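Local atomic coordinates of effector protein Lem4 (lpg1101) (Legionella pneumophila subsp. pneumophila, PDB entry 6CGK), a protein that removes phosphate from phosphotyrosine as a membrane-associated, translocated tyrosine phosphatase, with this chain holding its haloacid dehalogenase (HAD) domain. Residues L22-T27 / E98-A103; E43-K48 / K102-F107; V91-N96 / Y133-S138. The protein carries 1 engineered substitution. One frame throughout, in Å; residues are numbered along the deposited sequence.

Contact 1 of 3, residues L22-T27 / E98-A103; sequences LNFDGT and ENYIKA. Engineered in segment 22-27: N23 (natural residue Asp). With MG (magnesium ion), chain C; PO4 (phosphate ion), chain B.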
ATOM      1  N   LEU A  22      -2.844  -0.980  -2.168  1.00 28.37           N
ATOM      2  CA  LEU A  22      -1.856  -2.020  -1.931  1.00 27.78           C
ATOM      3  C   LEU A  22      -2.015  -2.530  -0.511  1.00 28.94           C
ATOM      4  O   LEU A  22      -2.003  -1.742   0.443  1.00 29.60           O
ATOM      5  CB  LEU A  22      -0.436  -1.499  -2.137  1.00 24.02           C
ATOM      6  CG  LEU A  22      -0.082  -0.750  -3.430  1.00 32.87           C
ATOM      7  CD1 LEU A  22       1.346  -0.239  -3.399  1.00 32.50           C
ATOM      8  CD2 LEU A  22      -0.303  -1.646  -4.647  1.00 34.05           C
ATOM      9  N   ASN A  23      -2.168  -3.839  -0.380  1.00 28.77           N
ATOM     10  CA  ASN A  23      -1.892  -4.491   0.872  1.00 26.18           C
ATOM     11  C   ASN A  23      -0.411  -4.309   1.217  1.00 25.90           C
ATOM     12  O   ASN A  23       0.410  -4.045   0.346  1.00 28.41           O
ATOM     13  CB  ASN A  23      -2.241  -5.976   0.752  1.00 29.02           C
ATOM     14  CG  ASN A  23      -2.004  -6.711   1.988  1.00 36.45           C
ATOM     15  OD1 ASN A  23      -1.153  -7.593   2.028  1.00 38.41           O
ATOM     16  ND2 ASN A  23      -2.771  -6.390   3.029  1.00 45.18           N
ATOM     17  N   PHE A  24      -0.067  -4.453   2.502  1.00 24.77           N
ATOM     18  CA  PHE A  24       1.347  -4.296   2.873  1.00 24.65           C
ATOM     19  C   PHE A  24       2.059  -5.631   3.082  1.00 26.10           C
ATOM     20  O   PHE A  24       2.919  -5.997   2.282  1.00 27.87           O
ATOM     21  CB  PHE A  24       1.501  -3.441   4.135  1.00 23.37           C
ATOM     22  CG  PHE A  24       2.933  -3.125   4.476  1.00 22.98           C
ATOM     23  CD1 PHE A  24       3.623  -2.153   3.739  1.00 22.68           C
ATOM     24  CD2 PHE A  24       3.576  -3.773   5.513  1.00 25.31           C
ATOM     25  CE1 PHE A  24       4.962  -1.853   4.061  1.00 25.66           C
ATOM     26  CE2 PHE A  24       4.915  -3.485   5.839  1.00 26.15           C
ATOM     27  CZ  PHE A  24       5.606  -2.522   5.100  1.00 27.06           C
ATOM     28  N   ASP A  25       1.709  -6.386   4.132  1.00 26.47           N
ATOM     29  CA  ASP A  25       2.466  -7.601   4.438  1.00 24.63           C
ATOM     30  C   ASP A  25       2.210  -8.651   3.369  1.00 31.76           C
ATOM     31  O   ASP A  25       1.058  -9.018   3.104  1.00 33.63           O
ATOM     32  CB  ASP A  25       2.057  -8.181   5.795  1.00 27.32           C
ATOM     33  CG  ASP A  25       2.378  -7.254   6.938  1.00 29.52           C
ATOM     34  OD1 ASP A  25       3.557  -6.902   7.095  1.00 30.95           O
ATOM     35  OD2 ASP A  25       1.444  -6.871   7.672  1.00 32.16           O
ATOM     36  N   GLY A  26       3.278  -9.144   2.772  1.00 28.07           N
ATOM     37  CA  GLY A  26       3.192 -10.190   1.775  1.00 33.62           C
ATOM     38  C   GLY A  26       2.992  -9.680   0.373  1.00 31.36           C
ATOM     39  O   GLY A  26       3.110 -10.461  -0.583  1.00 35.64           O
ATOM     40  N   THR A  27       2.662  -8.403   0.230  1.00 29.66           N
ATOM     41  CA  THR A  27       2.467  -7.758  -1.056  1.00 28.05           C
ATOM     42  C   THR A  27       3.629  -6.817  -1.340  1.00 28.75           C
ATOM     43  O   THR A  27       4.413  -7.054  -2.260  1.00 31.28           O
ATOM     44  CB  THR A  27       1.135  -7.002  -1.059  1.00 27.65           C
ATOM     45  OG1 THR A  27       0.083  -7.930  -0.786  1.00 31.13           O
ATOM     46  CG2 THR A  27       0.878  -6.362  -2.396  1.00 30.24           C
ATOM     47  N   GLU A  98       0.639   1.241  11.814  1.00 22.13           N
ATOM     48  CA  GLU A  98       1.068   2.391  11.030  1.00 21.87           C
ATOM     49  C   GLU A  98       2.558   2.653  11.179  1.00 21.78           C
ATOM     50  O   GLU A  98       3.243   3.022  10.206  1.00 22.96           O
ATOM     51  CB  GLU A  98       0.293   3.620  11.484  1.00 22.86           C
ATOM     52  CG  GLU A  98       0.556   4.794  10.588  1.00 29.14           C
ATOM     53  CD  GLU A  98      -0.317   5.974  10.928  1.00 47.35           C
ATOM     54  OE1 GLU A  98      -1.290   5.798  11.693  1.00 43.68           O
ATOM     55  OE2 GLU A  98      -0.032   7.081  10.431  1.00 46.24           O
ATOM     56  N   ASN A  99       3.062   2.565  12.406  1.00 21.40           N
ATOM     57  CA  ASN A  99       4.475   2.910  12.599  1.00 20.74           C
ATOM     58  C   ASN A  99       5.407   1.837  12.061  1.00 23.38           C
ATOM     59  O   ASN A  99       6.573   2.129  11.727  1.00 24.65           O
ATOM     60  CB  ASN A  99       4.741   3.192  14.072  1.00 21.66           C
ATOM     61  CG  ASN A  99       4.151   4.517  14.481  1.00 21.67           C
ATOM     62  OD1 ASN A  99       4.070   5.435  13.651  1.00 22.23           O
ATOM     63  ND2 ASN A  99       3.700   4.626  15.739  1.00 24.52           N
ATOM     64  N   TYR A 100       4.950   0.594  11.982  1.00 23.90           N
ATOM     65  CA  TYR A 100       5.795  -0.421  11.351  1.00 23.53           C
ATOM     66  C   TYR A 100       5.871  -0.164   9.851  1.00 23.31           C
ATOM     67  O   TYR A 100       6.948  -0.259   9.240  1.00 23.51           O
ATOM     68  CB  TYR A 100       5.232  -1.809  11.636  1.00 23.33           C
ATOM     69  CG  TYR A 100       6.038  -2.963  11.081  1.00 24.68           C
ATOM     70  CD1 TYR A 100       7.243  -3.345  11.689  1.00 21.78           C
ATOM     71  CD2 TYR A 100       5.589  -3.677   9.962  1.00 25.21           C
ATOM     72  CE1 TYR A 100       7.976  -4.425  11.199  1.00 26.28           C
ATOM     73  CE2 TYR A 100       6.302  -4.756   9.468  1.00 24.73           C
ATOM     74  CZ  TYR A 100       7.507  -5.125  10.096  1.00 27.89           C
ATOM     75  OH  TYR A 100       8.228  -6.210   9.637  1.00 30.71           O
ATOM     76  N   ILE A 101       4.724   0.142   9.245  1.00 23.03           N
ATOM     77  CA  ILE A 101       4.694   0.457   7.821  1.00 22.60           C
ATOM     78  C   ILE A 101       5.573   1.658   7.528  1.00 23.88           C
ATOM     79  O   ILE A 101       6.409   1.610   6.623  1.00 23.33           O
ATOM     80  CB  ILE A 101       3.246   0.659   7.351  1.00 20.64           C
ATOM     81  CG1 ILE A 101       2.502  -0.663   7.523  1.00 23.21           C
ATOM     82  CG2 ILE A 101       3.254   1.241   5.894  1.00 23.05           C
ATOM     83  CD1 ILE A 101       0.930  -0.554   7.324  1.00 22.29           C
ATOM     84  N   LYS A 102       5.411   2.754   8.284  1.00 23.25           N
ATOM     85  CA  LYS A 102       6.258   3.931   8.048  1.00 19.88           C
ATOM     86  C   LYS A 102       7.728   3.607   8.237  1.00 22.40           C
ATOM     87  O   LYS A 102       8.582   4.096   7.488  1.00 25.33           O
ATOM     88  CB  LYS A 102       5.872   5.087   8.982  1.00 21.45           C
ATOM     89  CG  LYS A 102       4.492   5.692   8.668  1.00 24.61           C
ATOM     90  CD  LYS A 102       4.187   6.856   9.599  1.00 26.24           C
ATOM     91  CE  LYS A 102       2.913   7.588   9.211  1.00 34.81           C
ATOM     92  NZ  LYS A 102       2.641   8.640  10.231  1.00 39.76           N
ATOM     93  N   ALA A 103       8.053   2.811   9.269  1.00 21.93           N
ATOM     94  CA  ALA A 103       9.443   2.472   9.509  1.00 23.73           C
ATOM     95  C   ALA A 103      10.046   1.762   8.309  1.00 23.98           C
ATOM     96  O   ALA A 103      11.165   2.062   7.888  1.00 28.18           O
ATOM     97  CB  ALA A 103       9.548   1.585  10.775  1.00 24.05           C
TER
HETATM   98 MG    MG C 302      -0.963  -9.212   3.096  1.00 34.34          MG
HETATM   99  P   PO4 B 301      -1.602  -6.917   5.843  1.00 33.97           P
HETATM  100  O1  PO4 B 301      -0.756  -5.724   5.433  1.00 29.75           O
HETATM  101  O2  PO4 B 301      -3.086  -6.596   5.987  1.00 28.30           O
HETATM  102  O3  PO4 B 301      -1.063  -7.391   7.185  1.00 31.50           O
HETATM  103  O4  PO4 B 301      -1.391  -8.061   4.873  1.00 32.37           O
HETATM  104  O   HOH W   1      -0.683 -10.948   4.146  1.00 32.44           O
HETATM  105  O   HOH W   2      -3.020  -9.530   3.019  1.00 33.97           O

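Contact 2 of 3, residues E43-K48 / K102-F107; sequences EALSTK and KALLEF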
ATOM      1  N   GLU A  43       6.105  -5.673  16.883  1.00 24.98           N
ATOM      2  CA  GLU A  43       5.574  -5.154  18.133  1.00 27.73           C
ATOM      3  C   GLU A  43       6.423  -3.981  18.642  1.00 27.74           C
ATOM      4  O   GLU A  43       5.885  -2.985  19.140  1.00 27.09           O
ATOM      5  CB  GLU A  43       5.504  -6.280  19.157  1.00 32.19           C
ATOM      6  CG  GLU A  43       5.243  -5.776  20.526  1.00 34.89           C
ATOM      7  CD  GLU A  43       3.780  -5.429  20.752  1.00 50.93           C
ATOM      8  OE1 GLU A  43       3.524  -4.718  21.751  1.00 53.63           O
ATOM      9  OE2 GLU A  43       2.900  -5.846  19.942  1.00 48.72           O
ATOM     10  N   ALA A  44       7.755  -4.091  18.558  1.00 26.78           N
ATOM     11  CA  ALA A  44       8.607  -3.010  19.038  1.00 28.19           C
ATOM     12  C   ALA A  44       8.385  -1.724  18.234  1.00 27.47           C
ATOM     13  O   ALA A  44       8.303  -0.627  18.802  1.00 26.74           O
ATOM     14  CB  ALA A  44      10.077  -3.427  18.943  1.00 27.10           C
ATOM     15  N   LEU A  45       8.285  -1.837  16.918  1.00 24.84           N
ATOM     16  CA  LEU A  45       8.112  -0.622  16.096  1.00 23.17           C
ATOM     17  C   LEU A  45       6.715  -0.013  16.241  1.00 28.93           C
ATOM     18  O   LEU A  45       6.530   1.181  15.958  1.00 26.21           O
ATOM     19  CB  LEU A  45       8.390  -0.918  14.623  1.00 25.44           C
ATOM     20  CG  LEU A  45       9.884  -0.873  14.278  1.00 26.64           C
ATOM     21  CD1 LEU A  45      10.232  -1.605  12.982  1.00 25.68           C
ATOM     22  CD2 LEU A  45      10.369   0.573  14.211  1.00 24.36           C
ATOM     23  N   SER A  46       5.746  -0.784  16.715  1.00 26.86           N
ATOM     24  CA  SER A  46       4.358  -0.314  16.665  1.00 23.25           C
ATOM     25  C   SER A  46       4.178   1.019  17.386  1.00 31.06           C
ATOM     26  O   SER A  46       3.342   1.845  16.991  1.00 29.05           O
ATOM     27  CB  SER A  46       3.432  -1.383  17.280  1.00 23.96           C
ATOM     28  OG  SER A  46       3.671  -1.583  18.685  1.00 27.72           O
ATOM     29  N   THR A  47       4.914   1.232  18.475  1.00 25.63           N
ATOM     30  CA  THR A  47       4.743   2.423  19.288  1.00 27.84           C
ATOM     31  C   THR A  47       5.752   3.523  18.954  1.00 29.63           C
ATOM     32  O   THR A  47       5.848   4.510  19.694  1.00 33.35           O
ATOM     33  CB  THR A  47       4.838   2.060  20.769  1.00 32.36           C
ATOM     34  OG1 THR A  47       6.052   1.353  21.024  1.00 32.46           O
ATOM     35  CG2 THR A  47       3.704   1.137  21.155  1.00 29.51           C
ATOM     36  N   LYS A  48       6.525   3.362  17.889  1.00 24.56           N
ATOM     37  CA  LYS A  48       7.600   4.312  17.570  1.00 24.66           C
ATOM     38  C   LYS A  48       7.042   5.379  16.627  1.00 24.31           C
ATOM     39  O   LYS A  48       6.997   5.215  15.393  1.00 23.25           O
ATOM     40  CB  LYS A  48       8.799   3.592  16.973  1.00 27.18           C
ATOM     41  CG  LYS A  48       9.446   2.524  17.953  1.00 25.93           C
ATOM     42  CD  LYS A  48       9.699   3.101  19.330  1.00 28.72           C
ATOM     43  CE  LYS A  48      10.334   2.054  20.277  1.00 27.85           C
ATOM     44  NZ  LYS A  48       9.273   1.199  20.944  1.00 31.42           N
ATOM     45  N   LYS A 102       5.411   2.754   8.284  1.00 23.25           N
ATOM     46  CA  LYS A 102       6.258   3.931   8.048  1.00 19.88           C
ATOM     47  C   LYS A 102       7.728   3.607   8.237  1.00 22.40           C
ATOM     48  O   LYS A 102       8.582   4.096   7.488  1.00 25.33           O
ATOM     49  CB  LYS A 102       5.872   5.087   8.982  1.00 21.45           C
ATOM     50  CG  LYS A 102       4.492   5.692   8.668  1.00 24.61           C
ATOM     51  CD  LYS A 102       4.187   6.856   9.599  1.00 26.24           C
ATOM     52  CE  LYS A 102       2.913   7.588   9.211  1.00 34.81           C
ATOM     53  NZ  LYS A 102       2.641   8.640  10.231  1.00 39.76           N
ATOM     54  N   ALA A 103       8.053   2.811   9.269  1.00 21.93           N
ATOM     55  CA  ALA A 103       9.443   2.472   9.509  1.00 23.73           C
ATOM     56  C   ALA A 103      10.046   1.762   8.309  1.00 23.98           C
ATOM     57  O   ALA A 103      11.165   2.062   7.888  1.00 28.18           O
ATOM     58  CB  ALA A 103       9.548   1.585  10.775  1.00 24.05           C
ATOM     59  N   LEU A 104       9.352   0.755   7.778  1.00 23.34           N
ATOM     60  CA  LEU A 104       9.948   0.002   6.669  1.00 24.38           C
ATOM     61  C   LEU A 104      10.098   0.888   5.431  1.00 22.99           C
ATOM     62  O   LEU A 104      11.129   0.840   4.750  1.00 25.59           O
ATOM     63  CB  LEU A 104       9.096  -1.230   6.329  1.00 24.65           C
ATOM     64  CG  LEU A 104       9.623  -2.461   7.106  1.00 27.52           C
ATOM     65  CD1 LEU A 104       9.605  -2.220   8.602  1.00 27.13           C
ATOM     66  CD2 LEU A 104       8.821  -3.705   6.754  1.00 29.29           C
ATOM     67  N   LEU A 105       9.085   1.691   5.119  1.00 26.04           N
ATOM     68  CA  LEU A 105       9.252   2.668   4.035  1.00 24.95           C
ATOM     69  C   LEU A 105      10.480   3.550   4.273  1.00 28.34           C
ATOM     70  O   LEU A 105      11.285   3.792   3.357  1.00 29.61           O
ATOM     71  CB  LEU A 105       7.988   3.504   3.919  1.00 25.93           C
ATOM     72  CG  LEU A 105       6.743   2.696   3.504  1.00 25.29           C
ATOM     73  CD1 LEU A 105       5.449   3.523   3.673  1.00 24.09           C
ATOM     74  CD2 LEU A 105       6.878   2.176   2.067  1.00 27.97           C
ATOM     75  N   GLU A 106      10.629   4.075   5.490  1.00 26.65           N
ATOM     76  CA  GLU A 106      11.784   4.924   5.790  1.00 26.85           C
ATOM     77  C   GLU A 106      13.111   4.179   5.666  1.00 27.85           C
ATOM     78  O   GLU A 106      14.099   4.735   5.176  1.00 28.31           O
ATOM     79  CB  GLU A 106      11.631   5.537   7.180  1.00 30.39           C
ATOM     80  CG  GLU A 106      10.540   6.605   7.186  1.00 26.77           C
ATOM     81  CD  GLU A 106       9.937   6.863   8.542  1.00 29.69           C
ATOM     82  OE1 GLU A 106      10.365   6.214   9.540  1.00 27.35           O
ATOM     83  OE2 GLU A 106       9.013   7.707   8.593  1.00 29.39           O
ATOM     84  N   PHE A 107      13.172   2.937   6.159  1.00 30.90           N
ATOM     85  CA  PHE A 107      14.381   2.136   6.040  1.00 31.90           C
ATOM     86  C   PHE A 107      14.814   1.979   4.596  1.00 28.62           C
ATOM     87  O   PHE A 107      16.000   1.799   4.324  1.00 31.86           O
ATOM     88  CB  PHE A 107      14.163   0.724   6.623  1.00 34.45           C
ATOM     89  CG  PHE A 107      13.857   0.670   8.106  1.00 30.96           C
ATOM     90  CD1 PHE A 107      14.248   1.674   8.981  1.00 30.46           C
ATOM     91  CD2 PHE A 107      13.156  -0.418   8.607  1.00 29.09           C
ATOM     92  CE1 PHE A 107      13.955   1.574  10.369  1.00 28.47           C
ATOM     93  CE2 PHE A 107      12.879  -0.545   9.994  1.00 26.04           C
ATOM     94  CZ  PHE A 107      13.255   0.466  10.858  1.00 27.75           C
TER

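Contact 3 of 3, residues V91-N96 / Y133-S138; sequences VIISRN and YKAVVS. With PO4 (phosphate ion), chain B.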
ATOM      1  N   VAL A  91      -2.557   4.155  -1.927  1.00 24.25           N
ATOM      2  CA  VAL A  91      -3.244   3.925  -0.661  1.00 23.84           C
ATOM      3  C   VAL A  91      -2.799   2.556  -0.151  1.00 26.61           C
ATOM      4  O   VAL A  91      -2.983   1.551  -0.846  1.00 28.64           O
ATOM      5  CB  VAL A  91      -4.778   3.958  -0.803  1.00 19.88           C
ATOM      6  CG1 VAL A  91      -5.425   3.682   0.546  1.00 23.26           C
ATOM      7  CG2 VAL A  91      -5.269   5.270  -1.362  1.00 24.72           C
ATOM      8  N   ILE A  92      -2.195   2.511   1.037  1.00 22.99           N
ATOM      9  CA  ILE A  92      -1.806   1.238   1.663  1.00 23.72           C
ATOM     10  C   ILE A  92      -2.887   0.843   2.666  1.00 22.61           C
ATOM     11  O   ILE A  92      -3.275   1.644   3.532  1.00 25.38           O
ATOM     12  CB  ILE A  92      -0.426   1.325   2.332  1.00 23.03           C
ATOM     13  CG1 ILE A  92       0.646   1.521   1.247  1.00 24.42           C
ATOM     14  CG2 ILE A  92      -0.200   0.059   3.172  1.00 25.00           C
ATOM     15  CD1 ILE A  92       2.101   1.696   1.806  1.00 22.48           C
ATOM     16  N   ILE A  93      -3.436  -0.363   2.523  1.00 22.60           N
ATOM     17  CA  ILE A  93      -4.481  -0.832   3.429  1.00 20.70           C
ATOM     18  C   ILE A  93      -3.950  -2.090   4.106  1.00 27.10           C
ATOM     19  O   ILE A  93      -3.616  -3.073   3.430  1.00 29.73           O
ATOM     20  CB  ILE A  93      -5.821  -1.119   2.724  1.00 23.44           C
ATOM     21  CG1 ILE A  93      -6.296   0.123   1.961  1.00 25.39           C
ATOM     22  CG2 ILE A  93      -6.867  -1.561   3.760  1.00 29.75           C
ATOM     23  CD1 ILE A  93      -7.693  -0.082   1.306  1.00 26.53           C
ATOM     24  N   SER A  94      -3.859  -2.062   5.428  1.00 26.05           N
ATOM     25  CA  SER A  94      -3.103  -3.120   6.094  1.00 23.77           C
ATOM     26  C   SER A  94      -3.634  -3.342   7.497  1.00 24.72           C
ATOM     27  O   SER A  94      -4.006  -2.389   8.184  1.00 26.86           O
ATOM     28  CB  SER A  94      -1.608  -2.757   6.160  1.00 24.41           C
ATOM     29  OG  SER A  94      -0.870  -3.704   6.928  1.00 23.91           O
ATOM     30  N   ARG A  95      -3.599  -4.610   7.955  1.00 24.24           N
ATOM     31  CA  ARG A  95      -3.864  -4.908   9.359  1.00 22.88           C
ATOM     32  C   ARG A  95      -2.633  -4.723  10.249  1.00 24.99           C
ATOM     33  O   ARG A  95      -2.732  -5.001  11.460  1.00 29.85           O
ATOM     34  CB  ARG A  95      -4.344  -6.355   9.563  1.00 28.08           C
ATOM     35  CG  ARG A  95      -5.416  -6.837   8.658  1.00 54.62           C
ATOM     36  CD  ARG A  95      -5.919  -8.197   9.122  1.00 66.06           C
ATOM     37  NE  ARG A  95      -6.991  -8.680   8.255  1.00 80.99           N
ATOM     38  CZ  ARG A  95      -6.793  -9.379   7.140  1.00 86.04           C
ATOM     39  NH1 ARG A  95      -5.557  -9.682   6.750  1.00 87.38           N
ATOM     40  NH2 ARG A  95      -7.833  -9.777   6.418  1.00 89.75           N
ATOM     41  N   ASN A  96      -1.517  -4.285   9.692  1.00 26.93           N
ATOM     42  CA  ASN A  96      -0.323  -4.047  10.492  1.00 26.78           C
ATOM     43  C   ASN A  96      -0.362  -2.623  11.064  1.00 27.84           C
ATOM     44  O   ASN A  96      -1.255  -1.825  10.780  1.00 24.37           O
ATOM     45  CB  ASN A  96       0.928  -4.290   9.641  1.00 24.20           C
ATOM     46  CG  ASN A  96       2.110  -4.764  10.468  1.00 28.87           C
ATOM     47  OD1 ASN A  96       2.293  -4.325  11.597  1.00 31.48           O
ATOM     48  ND2 ASN A  96       2.865  -5.714   9.933  1.00 29.30           N
ATOM     49  N   TYR A 133     -12.715  -4.029   3.096  1.00 34.15           N
ATOM     50  CA  TYR A 133     -13.902  -3.628   2.353  1.00 34.19           C
ATOM     51  C   TYR A 133     -14.330  -2.230   2.756  1.00 30.17           C
ATOM     52  O   TYR A 133     -14.468  -1.339   1.909  1.00 31.52           O
ATOM     53  CB  TYR A 133     -15.015  -4.650   2.598  1.00 30.00           C
ATOM     54  CG  TYR A 133     -16.397  -4.319   2.048  1.00 35.37           C
ATOM     55  CD1 TYR A 133     -16.701  -4.541   0.715  1.00 44.59           C
ATOM     56  CD2 TYR A 133     -17.398  -3.827   2.871  1.00 38.38           C
ATOM     57  CE1 TYR A 133     -17.981  -4.267   0.205  1.00 43.15           C
ATOM     58  CE2 TYR A 133     -18.686  -3.544   2.367  1.00 40.80           C
ATOM     59  CZ  TYR A 133     -18.957  -3.773   1.036  1.00 41.03           C
ATOM     60  OH  TYR A 133     -20.219  -3.510   0.519  1.00 45.59           O
ATOM     61  N   LYS A 134     -14.549  -2.018   4.058  1.00 30.21           N
ATOM     62  CA  LYS A 134     -14.988  -0.707   4.526  1.00 31.59           C
ATOM     63  C   LYS A 134     -13.948   0.379   4.260  1.00 34.11           C
ATOM     64  O   LYS A 134     -14.321   1.537   4.031  1.00 33.37           O
ATOM     65  CB  LYS A 134     -15.309  -0.769   6.003  1.00 36.87           C
ATOM     66  CG  LYS A 134     -15.838   0.511   6.587  1.00 46.37           C
ATOM     67  CD  LYS A 134     -16.454   0.233   7.954  1.00 45.67           C
ATOM     68  CE  LYS A 134     -17.651  -0.707   7.866  1.00 54.04           C
ATOM     69  NZ  LYS A 134     -18.146  -1.071   9.225  1.00 69.72           N
ATOM     70  N   ALA A 135     -12.656   0.033   4.314  1.00 28.93           N
ATOM     71  CA  ALA A 135     -11.596   1.014   4.031  1.00 26.08           C
ATOM     72  C   ALA A 135     -11.709   1.547   2.606  1.00 32.28           C
ATOM     73  O   ALA A 135     -11.607   2.762   2.365  1.00 28.94           O
ATOM     74  CB  ALA A 135     -10.213   0.375   4.242  1.00 25.18           C
ATOM     75  N   VAL A 136     -11.914   0.646   1.644  1.00 27.81           N
ATOM     76  CA  VAL A 136     -12.063   1.070   0.253  1.00 27.87           C
ATOM     77  C   VAL A 136     -13.342   1.868   0.068  1.00 32.28           C
ATOM     78  O   VAL A 136     -13.346   2.892  -0.623  1.00 28.19           O
ATOM     79  CB  VAL A 136     -12.016  -0.139  -0.707  1.00 26.70           C
ATOM     80  CG1 VAL A 136     -12.472   0.302  -2.123  1.00 30.77           C
ATOM     81  CG2 VAL A 136     -10.582  -0.744  -0.737  1.00 27.04           C
ATOM     82  N   VAL A 137     -14.451   1.408   0.660  1.00 32.66           N
ATOM     83  CA  VAL A 137     -15.702   2.141   0.507  1.00 35.58           C
ATOM     84  C   VAL A 137     -15.551   3.548   1.063  1.00 39.04           C
ATOM     85  O   VAL A 137     -15.926   4.533   0.415  1.00 34.73           O
ATOM     86  CB  VAL A 137     -16.860   1.387   1.179  1.00 33.97           C
ATOM     87  CG1 VAL A 137     -18.093   2.280   1.239  1.00 32.76           C
ATOM     88  CG2 VAL A 137     -17.147   0.090   0.421  1.00 35.22           C
ATOM     89  N   SER A 138     -14.957   3.666   2.255  1.00 34.10           N
ATOM     90  CA  SER A 138     -14.760   4.980   2.860  1.00 35.86           C
ATOM     91  C   SER A 138     -13.865   5.855   1.998  1.00 29.80           C
ATOM     92  O   SER A 138     -14.123   7.059   1.842  1.00 34.55           O
ATOM     93  CB  SER A 138     -14.156   4.847   4.251  1.00 40.03           C
ATOM     94  OG  SER A 138     -15.091   4.227   5.133  1.00 49.05           O
TER
HETATM   95  P   PO4 B 301      -1.602  -6.917   5.843  1.00 33.97           P
HETATM   96  O1  PO4 B 301      -0.756  -5.724   5.433  1.00 29.75           O
HETATM   97  O2  PO4 B 301      -3.086  -6.596   5.987  1.00 28.30           O
HETATM   98  O3  PO4 B 301      -1.063  -7.391   7.185  1.00 31.50           O
HETATM   99  O4  PO4 B 301      -1.391  -8.061   4.873  1.00 32.37           O

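Contact 1 of 3, residues L22-T27 / E98-A103
F24 and I101 mark the closest backbone approach, CA to CA 7.6 Å, where the turn after strand 19-23 passes the start of helix 98-107; no hydrogen bond joins the two segments, and the contact is made by side chains. F24 holds CG anti to its own N (chi1 -174°), which carries the ring to the helix. There I101 CG1 lies 3.9 Å from the ring centroid and only 13° off the normal, a CH-pi contact centred on the face. I101 CG2 lies over the same face, nearer its CD1-CE1 side, 4.0 Å from F24 CE1, while the two side chains slide past each other in opposite directions. Y100 arrives at the edge of the phenylalanine ring: its CE2 stands 4.1 Å from F24 CE2, near the F24 plane. D25 OD1 in turn lies at the edge of the tyrosine ring, and the companion oxygen OD2 accepts a hydrogen bond from N96. The residues that face the helix also hold the phosphate through their backbone. D25 N donates to phosphate O1 over 2.9 Å in a nearly straight bond (167°), whereas F24 N reaches the same oxygen at 3.3 Å with a more bent geometry. D25 O binds magnesium at 2.0 Å; engineered N23 (Asp in nature), D155, phosphate O4 and two waters complete six ligands. A backbone hydrogen bond from T27 N to F24 O closes the turn, with G26 in a left-handed conformation. This is the geometry of HAD motif I, natural sequence DFDGT, whose first Asp is the nucleophile in relatives.

Contact 2 of 3, residues E43-K48 / K102-F107
L45 meets A103 at a helix-helix contact between helix 40-46, which belongs to the insertion following the first strand of the HAD core, and helix 98-107, one of the helices flanking that core. The position of the insertion is consistent with the C1 cap site of the superfamily. The CA atoms of L45 and A103 are 7.4 Å apart: L45 CD2 lies 3.7 Å from A103 CB, and L45 CD1 is 3.9 Å from the same methyl, so both branch ends rest on the same side of it. CD1 also touches the edge of the F107 ring, 4.1 Å from CE2 and near the ring plane, with the two side chains coming from opposite directions. L104 CD1 is a looser neighbour at 4.5 Å from L45 CD1. All four residues are buried, and Y61 of helix 58-62 adds its ring to F107. Polar bonds finish the end of helix 40-46 beside this apolar patch. E43 O takes both the backbone N and the hydroxyl of S46 on one face of its carbonyl plane, and the chain of K48 folds back until NZ donates to A44 O at 3.0 Å.

Contact 3 of 3, residues V91-N96 / Y133-S138
I93 meets A135 and V136 with its side chain directed from strand 89-93 at helix 132-140, and its CA lies 7.4 Å from that of A135. From CB the chain forks. The short branch, CG2, packs on A135 CB at 3.9 Å. The long branch leaves through CG1, which stands anti to the carbonyl carbon (chi1 -56°), and continues extended to CD1. That terminal methyl is 3.6 Å from V136 CG2 and 3.9 Å from A135 CB, so the alanine methyl is touched by both branches and the valine by the tip alone, the I93 and V136 side chains crossing at about a right angle. S94 and R95, which follow I93, hold the phosphate. S94 OG donates to phosphate O1 over a short 2.5 Å and accepts from N96 N at 2.9 Å (162°), an ST turn, so that the hydroxyl oxygen is held by two hydrogen bonds. R95 N gives a nearly straight bond (173°) to phosphate O2 at 2.8 Å, while its guanidinium pairs with D159. A serine or threonine in this place is HAD motif II, and K132, which also bonds the phosphate from the start of helix 132-140, is consistent with the lysine of motif III. The sheet sets the surroundings: I93 also touches Y21 of strand 19-23, V136 reaches M163 and L167 of helix 157-169, and the neighbouring I92 points from the opposite face, where L105 of helix 98-107 packs on it.

How the contacts relate
From the N terminus, strand 19-23 runs into the metal-binding turn, and contact 1 closes the loop from there to helix 98-107. Contact 2 begins within that loop, at helix 40-46, and ends on the same helix a turn later, so the two share K102 and A103; N99 ND2 to S46 O joins them directly. Contact 3 starts at strand 89-93, inside both loops, and ends beyond them at helix 132-140, so it crosses both. Contacts 1 and 3 meet through adjacent parallel strands and lie at the phosphate site, while contact 2 joins inserted helix 40-46 to helix 98-107 farther out; together they tie the insertion to the sheet and to helices on both its faces.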